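PDB 3GAA: proteasome assembly chaperone family protein from Thermoplasma acidophilum, which is of uncharacterized function but, as a member of the PAC2 family, may act as a proteasome assembly chaperone. Local coordinates for residues 137-143 with 183-189. Numbering follows the deposited sequence.
Sequences RPVFAVA and LSFITPT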
loop_
_atom_site.group_PDB
_atom_site.type_symbol
_atom_site.label_atom_id
_atom_site.label_comp_id
_atom_site.label_asym_id
_atom_site.label_seq_id
_atom_site.Cartn_x
_atom_site.Cartn_y
_atom_site.Cartn_z
ATOM N N ARG A 137 -11.416 -41.998 36.731
ATOM C CA ARG A 137 -11.190 -41.296 35.481
ATOM C C ARG A 137 -9.990 -40.373 35.599
ATOM O O ARG A 137 -10.007 -39.434 36.381
ATOM C CB ARG A 137 -12.406 -40.510 35.063
ATOM C CG ARG A 137 -12.073 -39.339 34.125
ATOM C CD ARG A 137 -13.203 -38.972 33.222
ATOM N NE ARG A 137 -14.498 -39.163 33.863
ATOM C CZ ARG A 137 -15.653 -39.144 33.204
ATOM N NH1 ARG A 137 -15.681 -38.927 31.885
ATOM N NH2 ARG A 137 -16.787 -39.316 33.867
ATOM N N PRO A 138 -8.952 -40.616 34.785
ATOM C CA PRO A 138 -7.721 -39.820 34.800
ATOM C C PRO A 138 -7.755 -38.482 33.999
ATOM O O PRO A 138 -8.553 -38.284 33.072
ATOM C CB PRO A 138 -6.720 -40.782 34.165
ATOM C CG PRO A 138 -7.544 -41.563 33.173
ATOM C CD PRO A 138 -8.903 -41.672 33.751
ATOM N N VAL A 139 -6.888 -37.558 34.368
ATOM C CA VAL A 139 -6.660 -36.407 33.518
ATOM C C VAL A 139 -5.272 -36.493 32.901
ATOM O O VAL A 139 -4.320 -36.818 33.562
ATOM C CB VAL A 139 -6.864 -35.049 34.242
ATOM C CG1 VAL A 139 -6.603 -33.897 33.281
ATOM C CG2 VAL A 139 -8.249 -34.929 34.706
ATOM N N PHE A 140 -5.182 -36.164 31.623
ATOM C CA PHE A 140 -3.886 -36.054 30.991
ATOM C C PHE A 140 -3.617 -34.653 30.665
ATOM O O PHE A 140 -4.526 -33.834 30.650
ATOM C CB PHE A 140 -3.794 -36.905 29.746
ATOM C CG PHE A 140 -4.112 -38.300 30.003
ATOM C CD1 PHE A 140 -3.141 -39.151 30.526
ATOM C CD2 PHE A 140 -5.395 -38.748 29.856
ATOM C CE1 PHE A 140 -3.456 -40.509 30.840
ATOM C CE2 PHE A 140 -5.724 -40.094 30.137
ATOM C CZ PHE A 140 -4.756 -40.980 30.629
ATOM N N ALA A 141 -2.339 -34.406 30.436
ATOM C CA ALA A 141 -1.810 -33.107 30.091
ATOM C C ALA A 141 -0.826 -33.182 28.921
ATOM O O ALA A 141 0.053 -34.073 28.859
ATOM C CB ALA A 141 -1.104 -32.531 31.263
ATOM N N VAL A 142 -0.930 -32.218 28.006
ATOM C CA VAL A 142 0.228 -31.876 27.214
ATOM C C VAL A 142 0.715 -30.520 27.697
ATOM O O VAL A 142 -0.032 -29.571 27.694
ATOM C CB VAL A 142 -0.007 -31.981 25.709
ATOM C CG1 VAL A 142 -1.405 -32.546 25.371
ATOM C CG2 VAL A 142 0.328 -30.677 25.044
ATOM N N ALA A 143 1.950 -30.487 28.213
ATOM C CA ALA A 143 2.625 -29.262 28.641
ATOM C C ALA A 143 4.130 -29.448 28.443
ATOM O O ALA A 143 4.568 -30.487 28.013
ATOM C CB ALA A 143 2.311 -28.945 30.092
ATOM N N LEU A 183 -0.721 -25.071 27.873
ATOM C CA LEU A 183 -0.918 -26.486 28.051
ATOM C C LEU A 183 -2.273 -26.849 27.672
ATOM O O LEU A 183 -3.074 -25.996 27.401
ATOM C CB LEU A 183 -0.612 -27.012 29.447
ATOM C CG LEU A 183 -1.211 -26.391 30.669
ATOM C CD1 LEU A 183 -0.519 -25.026 30.889
ATOM C CD2 LEU A 183 -2.685 -26.299 30.467
ATOM N N SER A 184 -2.495 -28.145 27.597
ATOM C CA SER A 184 -3.793 -28.689 27.368
ATOM C C SER A 184 -4.117 -29.769 28.429
ATOM O O SER A 184 -3.229 -30.481 28.849
ATOM C CB SER A 184 -3.852 -29.252 25.958
ATOM O OG SER A 184 -4.900 -30.197 25.915
ATOM N N PHE A 185 -5.367 -29.849 28.893
ATOM C CA PHE A 185 -5.800 -31.000 29.671
ATOM C C PHE A 185 -6.791 -31.814 28.818
ATOM O O PHE A 185 -7.661 -31.249 28.129
ATOM C CB PHE A 185 -6.483 -30.548 30.953
ATOM C CG PHE A 185 -5.574 -29.866 31.945
ATOM C CD1 PHE A 185 -4.470 -30.508 32.457
ATOM C CD2 PHE A 185 -5.859 -28.627 32.400
ATOM C CE1 PHE A 185 -3.676 -29.933 33.360
ATOM C CE2 PHE A 185 -5.034 -28.019 33.331
ATOM C CZ PHE A 185 -3.943 -28.675 33.790
ATOM N N ILE A 186 -6.627 -33.135 28.838
ATOM C CA ILE A 186 -7.533 -34.038 28.165
ATOM C C ILE A 186 -8.088 -35.092 29.129
ATOM O O ILE A 186 -7.402 -35.631 30.020
ATOM C CB ILE A 186 -6.883 -34.757 26.980
ATOM C CG1 ILE A 186 -6.155 -33.763 26.055
ATOM C CG2 ILE A 186 -7.954 -35.444 26.184
ATOM C CD1 ILE A 186 -4.649 -33.565 26.386
ATOM N N THR A 187 -9.367 -35.381 28.960
ATOM C CA THR A 187 -10.004 -36.328 29.844
ATOM C C THR A 187 -10.836 -37.311 29.016
ATOM O O THR A 187 -11.455 -36.916 28.097
ATOM C CB THR A 187 -10.815 -35.581 30.904
ATOM O OG1 THR A 187 -10.986 -36.438 32.027
ATOM C CG2 THR A 187 -12.181 -35.153 30.373
ATOM N N PRO A 188 -10.799 -38.605 29.326
ATOM C CA PRO A 188 -11.635 -39.512 28.559
ATOM C C PRO A 188 -13.099 -39.182 28.762
ATOM O O PRO A 188 -13.529 -38.914 29.877
ATOM C CB PRO A 188 -11.333 -40.883 29.162
ATOM C CG PRO A 188 -10.253 -40.702 30.159
ATOM C CD PRO A 188 -10.182 -39.268 30.493
ATOM N N THR A 189 -13.871 -39.219 27.699
ATOM C CA THR A 189 -15.278 -38.907 27.813
ATOM C C THR A 189 -16.159 -39.836 26.930
ATOM O O THR A 189 -15.805 -40.168 25.798
ATOM C CB THR A 189 -15.516 -37.332 27.631
ATOM O OG1 THR A 189 -16.777 -37.062 27.000
ATOM C CG2 THR A 189 -14.411 -36.674 26.886
#
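Ile186 and Val142 meet on one face of a two-strand ladder, where CD1 of Ile186 reaches along the sheet to lie 3.5 Å from CG1 of Val142. Beta-branched residues suit these places, since branching at CB favours an extended backbone while the methyls pack; Val142 also packs on Leu75 of a second subunit, and Ile186 touches Glu126 and Ser128 of strand 121-130. The backbone beneath runs antiparallel. Phe140 and Ile186 form a hydrogen-bonded pair, with Phe140 N giving a nearly straight bond (175°) to Ile186 O at 2.8 Å, and Ile186 N returns a bond to Phe140 O. Two residues further along, Val142 and Ser184 form the next hydrogen-bonded pair. Ala141 and Phe185 form the non-hydrogen-bonded pair between them on the other face, where the small methyl of Ala141 CB sits 4.1 Å from Phe185 CD1.

Past the ladder, Pro188 has no N-H to give, and side chains take over the bonding. Thr187 OG1, anti to its own N (chi1 -157°), donates to Pro138 O at 3.2 Å. The Pro188 ring fills the same end, its CG 4.0 Å from Pro138 CD. Arg137 is long enough to pass alongside Pro188 in the opposite direction; a bend at chi3 (34°) turns the guanidinium so that NH1 reaches Pro188 O at 2.9 Å, the oxygen lying at the group's edge and in its plane. The same NH1 forms a salt bridge with Asp195. A leucine in place of Arg137 would probably leave Pro188 O without this donor and Asp195 without its positive mate.

These bonds join strand 140-142 to the long strand 181-190; on its other flank, Val139 and Ala141 bond to Gln157 of strand 157-158, within the mixed beta-sheet of this alpha/beta PAC2-family fold.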